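Local coordinates for UTP-glucose-1-phosphate uridylyltransferase 2 (Trypanosoma brucei, PDB 3GUE), which probably catalyses the joining of UTP and alpha-D-glucose 1-phosphate into UDP-glucose with release of diphosphate, and binds UDP-glucose, at residues Ala37-Gly42 and Tyr346-Ala351; Arg274-Arg279 and Ser362-Val367; Ile306-Met311 and Ser357-Ser362; Leu324-Met329 and Met352-Ser357. One frame throughout, in Å; residues are numbered along the deposited sequence.

Overall arrangement
A single run of chain, Tyr346-Val367, supplies the second segment of every contact and shows how a strand, a short 3-10 turn, a loop and another strand can tie distant parts of one fold together. Contact 4 lies in the middle, its centre 13 Å from that of contact 1, 12 Å from contact 2 and 11 Å from contact 3; it meets contact 1 through a probable hydrogen bond from Met329 N to Glu349 O. Contacts 1 and 3, 24 Å apart between centres, do not touch. The bound UDP-glucose is about 8 Å from the Ala354 side chain of contact 4 and about 11 Å from those of Leu348 in contact 1 and Ala364 in contact 2.

Contact 1. Residues Ala37-Gly42 and Tyr346-Ala351; sequences ALVRKG and YQLEVA
The C-terminal end of helix 26-40 rests on strand 344-349, and Val39 carries the whole helical side of the meeting, placed against Leu348 and Tyr346. Its two methyls divide the work. CG2 comes closest, 3.6 Å from Leu348 CD2, while CG1 lies 4.2 Å from the same Leu348 CD2 and also leans toward the tyrosine ring, with CG1 4.3 Å from Tyr346 CD2 in an oblique approach. The rotation of the valine (chi1 168°, CG1 anti to the backbone N and CG2 beside it) turns CG2 to Leu348 and CG1 toward Tyr346. The side chains of Val39 and Leu348 run past one another in opposite directions, a purely apolar contact with no hydrogen bond across it. Just beyond Val39 the helix closes in a Schellman motif: Gly42, at positive phi (90°), is its C-prime residue, and Gly42 N donates to Val39 O at 2.9 Å. Strand alternation puts Gln347 and Glu349 on the other face, where Gln347 NE2 bonds Glu349 OE2 at 3.2 Å on its syn side, 30° out of the carboxylate plane. Leu348 further packs on Phe32 and Gln35 of the helix, and with them lines the pocket that holds a dithiol molecule, probably from the crystallisation liquor.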
loop_
_atom_site.group_PDB
_atom_site.type_symbol
_atom_site.label_atom_id
_atom_site.label_comp_id
_atom_site.label_asym_id
_atom_site.label_seq_id
_atom_site.Cartn_x
_atom_site.Cartn_y
_atom_site.Cartn_z
ATOM N N ALA A 37 25.741 -2.385 -2.984
ATOM C CA ALA A 37 26.692 -3.501 -3.071
ATOM C C ALA A 37 26.045 -4.755 -3.658
ATOM O O ALA A 37 26.571 -5.282 -4.626
ATOM C CB ALA A 37 27.312 -3.809 -1.726
ATOM N N LEU A 38 24.883 -5.179 -3.128
ATOM C CA LEU A 38 24.238 -6.433 -3.554
ATOM C C LEU A 38 23.817 -6.401 -5.004
ATOM O O LEU A 38 24.143 -7.309 -5.765
ATOM C CB LEU A 38 23.023 -6.809 -2.684
ATOM C CG LEU A 38 23.249 -7.189 -1.215
ATOM C CD1 LEU A 38 21.959 -7.687 -0.623
ATOM C CD2 LEU A 38 24.393 -8.202 -1.031
ATOM N N VAL A 39 23.090 -5.342 -5.362
ATOM C CA VAL A 39 22.531 -5.149 -6.690
ATOM C C VAL A 39 23.619 -4.960 -7.750
ATOM O O VAL A 39 23.490 -5.473 -8.879
ATOM C CB VAL A 39 21.480 -3.987 -6.661
ATOM C CG1 VAL A 39 21.064 -3.526 -8.070
ATOM C CG2 VAL A 39 20.276 -4.416 -5.866
ATOM N N ARG A 40 24.713 -4.287 -7.380
ATOM C CA ARG A 40 25.872 -4.129 -8.286
ATOM C C ARG A 40 26.445 -5.460 -8.759
ATOM O O ARG A 40 26.892 -5.553 -9.890
ATOM C CB ARG A 40 26.953 -3.215 -7.683
ATOM C CG ARG A 40 28.280 -3.875 -7.270
ATOM C CD ARG A 40 29.333 -2.779 -6.986
ATOM N NE ARG A 40 28.729 -1.797 -6.091
ATOM C CZ ARG A 40 29.070 -1.613 -4.820
ATOM N NH1 ARG A 40 30.076 -2.293 -4.313
ATOM N NH2 ARG A 40 28.410 -0.712 -4.073
ATOM N N LYS A 41 26.369 -6.488 -7.905
ATOM C CA LYS A 41 26.790 -7.876 -8.238
ATOM C C LYS A 41 25.655 -8.741 -8.808
ATOM O O LYS A 41 25.782 -9.959 -8.869
ATOM C CB LYS A 41 27.366 -8.618 -7.021
ATOM C CG LYS A 41 27.656 -7.774 -5.811
ATOM C CD LYS A 41 29.010 -7.138 -5.886
ATOM C CE LYS A 41 29.287 -6.374 -4.612
ATOM N NZ LYS A 41 30.735 -6.439 -4.292
ATOM N N GLY A 42 24.546 -8.120 -9.199
ATOM C CA GLY A 42 23.471 -8.843 -9.873
ATOM C C GLY A 42 22.382 -9.458 -9.006
ATOM O O GLY A 42 21.618 -10.293 -9.491
ATOM N N TYR A 346 17.003 1.493 -11.584
ATOM C CA TYR A 346 16.567 0.540 -10.590
ATOM C C TYR A 346 16.216 1.326 -9.328
ATOM O O TYR A 346 17.006 2.152 -8.869
ATOM C CB TYR A 346 17.677 -0.467 -10.261
ATOM C CG TYR A 346 18.019 -1.529 -11.297
ATOM C CD1 TYR A 346 17.039 -2.366 -11.839
ATOM C CD2 TYR A 346 19.364 -1.768 -11.653
ATOM C CE1 TYR A 346 17.379 -3.387 -12.768
ATOM C CE2 TYR A 346 19.714 -2.778 -12.565
ATOM C CZ TYR A 346 18.726 -3.575 -13.122
ATOM O OH TYR A 346 19.075 -4.551 -14.033
ATOM N N GLN A 347 15.013 1.081 -8.794
ATOM C CA GLN A 347 14.622 1.595 -7.491
ATOM C C GLN A 347 14.769 0.503 -6.428
ATOM O O GLN A 347 14.162 -0.569 -6.511
ATOM C CB GLN A 347 13.212 2.183 -7.546
ATOM C CG GLN A 347 13.055 3.160 -8.733
ATOM C CD GLN A 347 11.641 3.666 -8.987
ATOM O OE1 GLN A 347 11.456 4.565 -9.798
ATOM N NE2 GLN A 347 10.648 3.094 -8.317
ATOM N N LEU A 348 15.638 0.774 -5.455
ATOM C CA LEU A 348 15.880 -0.143 -4.354
ATOM C C LEU A 348 14.873 0.218 -3.245
ATOM O O LEU A 348 14.777 1.369 -2.843
ATOM C CB LEU A 348 17.316 -0.019 -3.858
ATOM C CG LEU A 348 18.471 -0.196 -4.843
ATOM C CD1 LEU A 348 19.781 -0.291 -4.078
ATOM C CD2 LEU A 348 18.308 -1.390 -5.757
ATOM N N GLU A 349 14.101 -0.773 -2.800
ATOM C CA GLU A 349 12.956 -0.545 -1.918
ATOM C C GLU A 349 12.784 -1.741 -1.003
ATOM O O GLU A 349 13.088 -2.872 -1.405
ATOM C CB GLU A 349 11.665 -0.415 -2.732
ATOM C CG GLU A 349 11.500 0.872 -3.519
ATOM C CD GLU A 349 11.033 0.598 -4.929
ATOM O OE1 GLU A 349 11.216 -0.550 -5.370
ATOM O OE2 GLU A 349 10.484 1.506 -5.586
ATOM N N VAL A 350 12.269 -1.489 0.204
ATOM C CA VAL A 350 11.811 -2.544 1.120
ATOM C C VAL A 350 10.330 -2.413 1.504
ATOM O O VAL A 350 9.751 -1.319 1.424
ATOM C CB VAL A 350 12.631 -2.557 2.425
ATOM C CG1 VAL A 350 13.973 -3.191 2.201
ATOM C CG2 VAL A 350 12.788 -1.127 2.978
ATOM N N ALA A 351 9.725 -3.532 1.929
ATOM C CA ALA A 351 8.294 -3.584 2.320
ATOM C C ALA A 351 8.173 -3.843 3.840
ATOM O O ALA A 351 8.856 -4.725 4.401
ATOM C CB ALA A 351 7.586 -4.653 1.550
#

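Contact 2. Residues Arg274-Arg279 and Ser362-Val367; sequences RRFVLR and SEAVVV
Phe276 reaches from strand 275-280 to the backbone of Glu363 and Ala364, and this one side chain makes the contact. From CB, which leaves the strand in the direction of the partner, a chi1 of -82° places CG beside the backbone N and swings the ring out to the 362-367 segment. CD2, on the way out, packs on Ile356. At the far end of the ring CE2 meets main chain, 4.0 Å from Ala364 N and 4.4 Å from Glu363 CA, both approached obliquely. CZ, the tip, touches a side chain, 4.2 Å from Ala364 CB. No hydrogen bond crosses here, and the small alanine side chain lets the ring end come near the strand. The ring of Tyr261, on the adjacent strand 257-262, meets that of Phe276 with planes about 15° apart. Glu363 points its CB away from the 274-279 segment, and its carboxylate is bound by Tyr234 OH and, as a salt bridge, by Lys238 NZ. The contact thus joins a three-stranded antiparallel sheet, through its outermost strand 275-280, to strand 362-366 at one margin of the seven-stranded mixed sheet, which is consistent with the central sheet of a GT-A nucleotidyltransferase fold.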
loop_
_atom_site.group_PDB
_atom_site.type_symbol
_atom_site.label_atom_id
_atom_site.label_comp_id
_atom_site.label_asym_id
_atom_site.label_seq_id
_atom_site.Cartn_x
_atom_site.Cartn_y
_atom_site.Cartn_z
ATOM N N ARG A 274 10.349 -23.911 9.518
ATOM C CA ARG A 274 9.496 -23.039 8.710
ATOM C C ARG A 274 9.527 -21.592 9.179
ATOM O O ARG A 274 9.365 -21.315 10.366
ATOM C CB ARG A 274 8.040 -23.503 8.793
ATOM C CG ARG A 274 7.765 -24.897 8.279
ATOM C CD ARG A 274 6.991 -24.861 6.975
ATOM N NE ARG A 274 7.824 -24.533 5.818
ATOM C CZ ARG A 274 7.629 -25.010 4.585
ATOM N NH1 ARG A 274 6.637 -25.860 4.342
ATOM N NH2 ARG A 274 8.439 -24.644 3.595
ATOM N N ARG A 275 9.706 -20.668 8.237
ATOM C CA ARG A 275 9.564 -19.248 8.531
ATOM C C ARG A 275 8.673 -18.647 7.450
ATOM O O ARG A 275 8.641 -19.137 6.315
ATOM C CB ARG A 275 10.928 -18.539 8.600
ATOM C CG ARG A 275 12.124 -19.473 8.737
ATOM C CD ARG A 275 13.365 -18.803 9.335
ATOM N NE ARG A 275 13.369 -18.826 10.803
ATOM C CZ ARG A 275 14.447 -19.059 11.555
ATOM N NH1 ARG A 275 15.624 -19.298 10.990
ATOM N NH2 ARG A 275 14.351 -19.066 12.882
ATOM N N PHE A 276 7.913 -17.623 7.825
ATOM C CA PHE A 276 7.101 -16.866 6.892
ATOM C C PHE A 276 7.986 -16.104 5.911
ATOM O O PHE A 276 9.083 -15.669 6.266
ATOM C CB PHE A 276 6.259 -15.832 7.643
ATOM C CG PHE A 276 4.976 -16.370 8.244
ATOM C CD1 PHE A 276 4.040 -17.050 7.461
ATOM C CD2 PHE A 276 4.669 -16.109 9.568
ATOM C CE1 PHE A 276 2.854 -17.492 8.001
ATOM C CE2 PHE A 276 3.493 -16.556 10.115
ATOM C CZ PHE A 276 2.583 -17.248 9.329
ATOM N N VAL A 277 7.512 -15.974 4.675
ATOM C CA VAL A 277 8.084 -15.041 3.713
ATOM C C VAL A 277 6.961 -14.251 3.040
ATOM O O VAL A 277 5.854 -14.756 2.833
ATOM C CB VAL A 277 9.047 -15.697 2.628
ATOM C CG1 VAL A 277 9.778 -16.951 3.154
ATOM C CG2 VAL A 277 8.320 -16.003 1.326
ATOM N N LEU A 278 7.254 -13.004 2.714
ATOM C CA LEU A 278 6.326 -12.171 1.971
ATOM C C LEU A 278 6.898 -12.059 0.565
ATOM O O LEU A 278 8.071 -11.692 0.383
ATOM C CB LEU A 278 6.177 -10.811 2.657
ATOM C CG LEU A 278 5.339 -9.697 2.018
ATOM C CD1 LEU A 278 3.870 -10.062 1.991
ATOM C CD2 LEU A 278 5.557 -8.381 2.839
ATOM N N ARG A 279 6.139 -12.485 -0.434
ATOM C CA ARG A 279 6.582 -12.244 -1.810
ATOM C C ARG A 279 5.747 -11.133 -2.457
ATOM O O ARG A 279 4.560 -11.336 -2.752
ATOM C CB ARG A 279 6.550 -13.493 -2.651
ATOM C CG ARG A 279 7.140 -13.256 -4.041
ATOM C CD ARG A 279 7.268 -14.481 -4.857
ATOM N NE ARG A 279 6.019 -15.222 -5.041
ATOM C CZ ARG A 279 5.919 -16.295 -5.809
ATOM N NH1 ARG A 279 6.988 -16.719 -6.470
ATOM N NH2 ARG A 279 4.763 -16.943 -5.923
ATOM N N SER A 362 6.040 -13.519 15.768
ATOM C CA SER A 362 5.230 -12.890 14.758
ATOM C C SER A 362 4.127 -13.842 14.300
ATOM O O SER A 362 4.266 -15.058 14.401
ATOM C CB SER A 362 6.096 -12.377 13.597
ATOM O OG SER A 362 6.455 -13.420 12.726
ATOM N N GLU A 363 3.021 -13.292 13.822
ATOM C CA GLU A 363 1.901 -14.100 13.372
ATOM C C GLU A 363 1.159 -13.389 12.249
ATOM O O GLU A 363 1.203 -12.152 12.138
ATOM C CB GLU A 363 0.940 -14.367 14.535
ATOM C CG GLU A 363 1.402 -15.461 15.540
ATOM C CD GLU A 363 0.283 -15.993 16.431
ATOM O OE1 GLU A 363 -0.886 -15.672 16.177
ATOM O OE2 GLU A 363 0.574 -16.745 17.385
ATOM N N ALA A 364 0.484 -14.179 11.418
ATOM C CA ALA A 364 -0.474 -13.658 10.468
ATOM C C ALA A 364 -1.851 -14.261 10.800
ATOM O O ALA A 364 -1.955 -15.452 11.133
ATOM C CB ALA A 364 -0.056 -14.018 9.068
ATOM N N VAL A 365 -2.901 -13.447 10.707
ATOM C CA VAL A 365 -4.285 -13.892 10.983
ATOM C C VAL A 365 -5.214 -13.518 9.840
ATOM O O VAL A 365 -5.126 -12.398 9.310
ATOM C CB VAL A 365 -4.817 -13.217 12.282
ATOM C CG1 VAL A 365 -6.232 -13.763 12.696
ATOM C CG2 VAL A 365 -3.818 -13.345 13.399
ATOM N N VAL A 366 -6.134 -14.411 9.465
ATOM C CA VAL A 366 -7.097 -14.065 8.405
ATOM C C VAL A 366 -8.241 -13.182 8.911
ATOM O O VAL A 366 -8.933 -13.544 9.863
ATOM C CB VAL A 366 -7.673 -15.302 7.642
ATOM C CG1 VAL A 366 -8.412 -14.825 6.393
ATOM C CG2 VAL A 366 -6.572 -16.265 7.258
ATOM N N VAL A 367 -8.424 -12.017 8.286
ATOM C CA VAL A 367 -9.438 -11.063 8.728
ATOM C C VAL A 367 -10.511 -10.967 7.638
ATOM O O VAL A 367 -10.260 -11.344 6.472
ATOM C CB VAL A 367 -8.840 -9.658 9.149
ATOM C CG1 VAL A 367 -7.778 -9.818 10.251
ATOM C CG2 VAL A 367 -8.290 -8.837 7.929
#

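Contact 3. Residues Ile306-Met311 and Ser357-Ser362; sequences IWINLM and SLFDRS
Apolar packing comes first: Phe359 turns its ring toward strand 300-309 and sets CZ 4.3 Å from Ile308 CG2, which approaches the ring obliquely. A chi1 near -81° tips the ring off the loop toward the end of the strand. On the helix that follows, Leu313 and Met316 continue the apolar surroundings of the ring, while Ile308 also packs on Met215 and Ile217 of strand 214-219 and on Phe242.

A second kind of contact is with main chain. Phe359 CE1 lies 4.2 Å from Asn309 O, also obliquely, so the ring spans the last two residues of the strand without any hydrogen bond between the segments.

Polar interactions lie to the side. Asn309 OD1 accepts from Glu312 N and caps the first turn of the helix, and Asn309 ND2 bonds a glycerol molecule, probably a crystallisation additive. Strand 300-309 therefore passes straight into helix 310-319 through an asparagine N-cap, and the phenylalanine of the loop leading to strand 362-366 packs into the corner of this strand-to-helix junction in the mixed-sheet domain.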
loop_
_atom_site.group_PDB
_atom_site.type_symbol
_atom_site.label_atom_id
_atom_site.label_comp_id
_atom_site.label_asym_id
_atom_site.label_seq_id
_atom_site.Cartn_x
_atom_site.Cartn_y
_atom_site.Cartn_z
ATOM N N ILE A 306 -0.825 -3.780 9.652
ATOM C CA ILE A 306 0.190 -4.426 10.510
ATOM C C ILE A 306 0.284 -3.774 11.891
ATOM O O ILE A 306 0.444 -2.567 12.000
ATOM C CB ILE A 306 1.621 -4.360 9.882
ATOM C CG1 ILE A 306 1.649 -4.787 8.404
ATOM C CG2 ILE A 306 2.613 -5.124 10.722
ATOM C CD1 ILE A 306 1.232 -6.201 8.177
ATOM N N TRP A 307 0.240 -4.611 12.925
ATOM C CA TRP A 307 0.480 -4.212 14.319
ATOM C C TRP A 307 1.912 -4.502 14.728
ATOM O O TRP A 307 2.402 -5.640 14.610
ATOM C CB TRP A 307 -0.411 -4.990 15.264
ATOM C CG TRP A 307 -1.861 -4.553 15.320
ATOM C CD1 TRP A 307 -2.891 -5.015 14.556
ATOM C CD2 TRP A 307 -2.431 -3.595 16.224
ATOM N NE1 TRP A 307 -4.057 -4.400 14.912
ATOM C CE2 TRP A 307 -3.808 -3.514 15.929
ATOM C CE3 TRP A 307 -1.903 -2.778 17.231
ATOM C CZ2 TRP A 307 -4.676 -2.644 16.604
ATOM C CZ3 TRP A 307 -2.776 -1.911 17.922
ATOM C CH2 TRP A 307 -4.152 -1.865 17.603
ATOM N N ILE A 308 2.554 -3.492 15.288
ATOM C CA ILE A 308 3.868 -3.707 15.852
ATOM C C ILE A 308 3.909 -3.335 17.337
ATOM O O ILE A 308 3.209 -2.424 17.798
ATOM C CB ILE A 308 5.001 -3.026 15.014
ATOM C CG1 ILE A 308 4.827 -1.510 14.969
ATOM C CG2 ILE A 308 5.109 -3.656 13.543
ATOM C CD1 ILE A 308 6.077 -0.765 14.391
ATOM N N ASN A 309 4.679 -4.112 18.079
ATOM C CA ASN A 309 5.054 -3.771 19.435
ATOM C C ASN A 309 6.318 -2.906 19.340
ATOM O O ASN A 309 7.358 -3.322 18.778
ATOM C CB ASN A 309 5.276 -5.039 20.291
ATOM C CG ASN A 309 5.660 -4.718 21.754
ATOM O OD1 ASN A 309 6.659 -4.081 22.007
ATOM N ND2 ASN A 309 4.843 -5.139 22.692
ATOM N N LEU A 310 6.200 -1.700 19.886
ATOM C CA LEU A 310 7.186 -0.651 19.725
ATOM C C LEU A 310 8.463 -0.912 20.549
ATOM O O LEU A 310 9.558 -0.620 20.091
ATOM C CB LEU A 310 6.547 0.701 20.062
ATOM C CG LEU A 310 5.431 1.185 19.128
ATOM C CD1 LEU A 310 4.883 2.507 19.637
ATOM C CD2 LEU A 310 5.980 1.341 17.704
ATOM N N MET A 311 8.298 -1.482 21.737
ATOM C CA MET A 311 9.412 -1.878 22.593
ATOM C C MET A 311 10.198 -3.038 21.969
ATOM O O MET A 311 11.427 -3.033 22.009
ATOM C CB MET A 311 8.902 -2.242 23.997
ATOM C CG MET A 311 10.001 -2.472 25.076
ATOM S SD MET A 311 11.077 -1.058 25.340
ATOM C CE MET A 311 10.633 -0.528 26.986
ATOM N N SER A 357 9.372 -12.080 9.348
ATOM C CA SER A 357 10.373 -13.072 9.826
ATOM C C SER A 357 11.429 -12.520 10.799
ATOM O O SER A 357 12.160 -13.284 11.437
ATOM C CB SER A 357 11.081 -13.764 8.656
ATOM O OG SER A 357 12.017 -12.912 8.015
ATOM N N LEU A 358 11.512 -11.203 10.912
ATOM C CA LEU A 358 12.596 -10.561 11.678
ATOM C C LEU A 358 12.294 -10.425 13.171
ATOM O O LEU A 358 13.194 -10.496 14.008
ATOM C CB LEU A 358 12.921 -9.203 11.076
ATOM C CG LEU A 358 13.356 -9.177 9.624
ATOM C CD1 LEU A 358 13.643 -7.753 9.239
ATOM C CD2 LEU A 358 14.582 -10.060 9.386
ATOM N N PHE A 359 11.017 -10.231 13.494
ATOM C CA PHE A 359 10.549 -10.176 14.885
ATOM C C PHE A 359 10.609 -11.566 15.518
ATOM O O PHE A 359 10.345 -12.578 14.838
ATOM C CB PHE A 359 9.123 -9.606 14.943
ATOM C CG PHE A 359 9.056 -8.091 14.869
ATOM C CD1 PHE A 359 9.136 -7.312 16.040
ATOM C CD2 PHE A 359 8.907 -7.435 13.638
ATOM C CE1 PHE A 359 9.064 -5.920 15.979
ATOM C CE2 PHE A 359 8.831 -6.034 13.572
ATOM C CZ PHE A 359 8.897 -5.272 14.743
ATOM N N ASP A 360 10.953 -11.620 16.807
ATOM C CA ASP A 360 11.039 -12.894 17.513
ATOM C C ASP A 360 9.717 -13.651 17.496
ATOM O O ASP A 360 9.691 -14.842 17.210
ATOM C CB ASP A 360 11.528 -12.728 18.966
ATOM C CG ASP A 360 11.760 -14.089 19.679
ATOM O OD1 ASP A 360 11.967 -15.127 18.998
ATOM O OD2 ASP A 360 11.741 -14.134 20.927
ATOM N N ARG A 361 8.623 -12.967 17.799
ATOM C CA ARG A 361 7.315 -13.618 17.827
ATOM C C ARG A 361 6.370 -12.876 16.886
ATOM O O ARG A 361 5.964 -11.733 17.160
ATOM C CB ARG A 361 6.769 -13.639 19.247
ATOM C CG ARG A 361 7.614 -14.402 20.248
ATOM C CD ARG A 361 7.028 -14.269 21.638
ATOM N NE ARG A 361 5.672 -14.827 21.647
ATOM C CZ ARG A 361 5.420 -16.120 21.815
ATOM N NH1 ARG A 361 6.439 -16.963 22.014
ATOM N NH2 ARG A 361 4.170 -16.563 21.794
ATOM N N SER A 362 6.040 -13.519 15.768
ATOM C CA SER A 362 5.230 -12.890 14.758
ATOM C C SER A 362 4.127 -13.842 14.300
ATOM O O SER A 362 4.266 -15.058 14.401
ATOM C CB SER A 362 6.096 -12.377 13.597
ATOM O OG SER A 362 6.455 -13.420 12.726
#

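Contact 4. Residues Leu324-Met329 and Met352-Ser357; sequences LRLPVM and MGAAIS
Leu326 lies over one face of the peptide that joins Ala354 to Ala355, its CD2 methyl 3.4 Å from Ala355 N and 3.6 Å from Ala354 C, nearly above the plane of the group. The CD and CG carbons of Pro327 meet Ala354 CB, which is 3.5 Å from Pro327 CD, tighter than usual van der Waals contact, and 3.8 Å from Pro327 CG. The same methyl of Leu326 also touches side chains, with CD2 3.7 Å from Ala354 CB and 4.1 Å from Ala355 CB. Ala354 CB is thus bordered by two neighbouring residues of the loop, one supplying a branched tip and the other the CD-CG side of its ring. The CB of Leu326 points to one side of the partner, and the rest of the chain then brings CD2 back over the peptide. No hydrogen bond crosses the contact. Within the 3-10 turn 352-356, Ile356 N bonds Gly353 O at 3.1 Å, and the small side chains of Ala354 and Ala355 leave the backbone open to Leu326 CD2, while Pro327 rests on Ala354 CB. At its start Met352 N is hydrogen-bonded to His191 ND1, a UDP-glucose-binding residue, and Met352 O to Tyr195 OH. Tyr195 belongs to helix 194-201, which touches Leu326 and Ala355, while Phe242 of strand 242-248 packs on Ala355 and Ile356 and strand 300-309 on Met352.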
loop_
_atom_site.group_PDB
_atom_site.type_symbol
_atom_site.label_atom_id
_atom_site.label_comp_id
_atom_site.label_asym_id
_atom_site.label_seq_id
_atom_site.Cartn_x
_atom_site.Cartn_y
_atom_site.Cartn_z
ATOM N N LEU A 324 17.919 -3.145 10.125
ATOM C CA LEU A 324 17.096 -4.337 9.865
ATOM C C LEU A 324 17.468 -4.988 8.525
ATOM O O LEU A 324 17.700 -4.292 7.536
ATOM C CB LEU A 324 15.593 -4.009 9.841
ATOM C CG LEU A 324 14.948 -3.526 11.136
ATOM C CD1 LEU A 324 13.467 -3.243 10.936
ATOM C CD2 LEU A 324 15.169 -4.501 12.308
ATOM N N ARG A 325 17.491 -6.322 8.512
ATOM C CA ARG A 325 17.846 -7.088 7.319
ATOM C C ARG A 325 16.620 -7.333 6.448
ATOM O O ARG A 325 16.355 -8.479 6.093
ATOM C CB ARG A 325 18.449 -8.458 7.706
ATOM C CG ARG A 325 19.575 -8.425 8.714
ATOM C CD ARG A 325 20.110 -9.833 9.045
ATOM N NE ARG A 325 19.513 -10.414 10.255
ATOM C CZ ARG A 325 18.431 -11.194 10.273
ATOM N NH1 ARG A 325 17.798 -11.501 9.151
ATOM N NH2 ARG A 325 17.972 -11.670 11.425
ATOM N N LEU A 326 15.853 -6.286 6.125
ATOM C CA LEU A 326 14.722 -6.447 5.215
ATOM C C LEU A 326 15.232 -6.781 3.812
ATOM O O LEU A 326 16.242 -6.233 3.378
ATOM C CB LEU A 326 13.861 -5.174 5.181
ATOM C CG LEU A 326 13.002 -4.814 6.405
ATOM C CD1 LEU A 326 12.375 -3.448 6.205
ATOM C CD2 LEU A 326 11.894 -5.822 6.635
ATOM N N PRO A 327 14.547 -7.687 3.098
ATOM C CA PRO A 327 14.998 -8.013 1.730
ATOM C C PRO A 327 14.811 -6.864 0.738
ATOM O O PRO A 327 13.721 -6.246 0.660
ATOM C CB PRO A 327 14.142 -9.222 1.341
ATOM C CG PRO A 327 12.970 -9.174 2.221
ATOM C CD PRO A 327 13.346 -8.442 3.483
ATOM N N VAL A 328 15.882 -6.565 -0.003
ATOM C CA VAL A 328 15.850 -5.448 -0.930
ATOM C C VAL A 328 15.144 -5.914 -2.196
ATOM O O VAL A 328 15.364 -7.030 -2.655
ATOM C CB VAL A 328 17.251 -4.891 -1.262
ATOM C CG1 VAL A 328 18.159 -5.968 -1.941
ATOM C CG2 VAL A 328 17.125 -3.642 -2.131
ATOM N N MET A 329 14.268 -5.055 -2.725
ATOM C CA MET A 329 13.564 -5.351 -3.958
ATOM C C MET A 329 14.156 -4.404 -4.993
ATOM O O MET A 329 14.303 -3.213 -4.736
ATOM C CB MET A 329 12.054 -5.101 -3.797
ATOM C CG MET A 329 11.440 -5.716 -2.524
ATOM S SD MET A 329 9.632 -5.721 -2.524
ATOM C CE MET A 329 9.237 -3.979 -2.287
ATOM N N MET A 352 7.297 -3.095 4.498
ATOM C CA MET A 352 7.201 -3.202 5.957
ATOM C C MET A 352 6.742 -4.611 6.372
ATOM O O MET A 352 7.027 -5.067 7.484
ATOM C CB MET A 352 6.350 -2.086 6.548
ATOM C CG MET A 352 4.898 -2.141 6.140
ATOM S SD MET A 352 3.898 -1.175 7.272
ATOM C CE MET A 352 2.302 -1.895 6.936
ATOM N N GLY A 353 6.083 -5.322 5.460
ATOM C CA GLY A 353 5.527 -6.636 5.786
ATOM C C GLY A 353 6.633 -7.671 5.922
ATOM O O GLY A 353 6.445 -8.688 6.560
ATOM N N ALA A 354 7.794 -7.398 5.324
ATOM C CA ALA A 354 8.917 -8.335 5.318
ATOM C C ALA A 354 9.550 -8.515 6.720
ATOM O O ALA A 354 10.334 -9.448 6.948
ATOM C CB ALA A 354 9.972 -7.898 4.233
ATOM N N ALA A 355 9.202 -7.626 7.650
ATOM C CA ALA A 355 9.615 -7.762 9.064
ATOM C C ALA A 355 8.914 -8.936 9.759
ATOM O O ALA A 355 9.147 -9.212 10.945
ATOM C CB ALA A 355 9.366 -6.456 9.849
ATOM N N ILE A 356 8.017 -9.600 9.045
ATOM C CA ILE A 356 7.313 -10.741 9.640
ATOM C C ILE A 356 8.264 -11.871 10.062
ATOM O O ILE A 356 8.012 -12.521 11.070
ATOM C CB ILE A 356 6.139 -11.259 8.761
ATOM C CG1 ILE A 356 5.303 -12.301 9.532
ATOM C CG2 ILE A 356 6.636 -11.760 7.379
ATOM C CD1 ILE A 356 4.289 -12.987 8.643
ATOM N N SER A 357 9.372 -12.080 9.348
ATOM C CA SER A 357 10.373 -13.072 9.826
ATOM C C SER A 357 11.429 -12.520 10.799
ATOM O O SER A 357 12.160 -13.284 11.437
ATOM C CB SER A 357 11.081 -13.764 8.656
ATOM O OG SER A 357 12.017 -12.912 8.015
#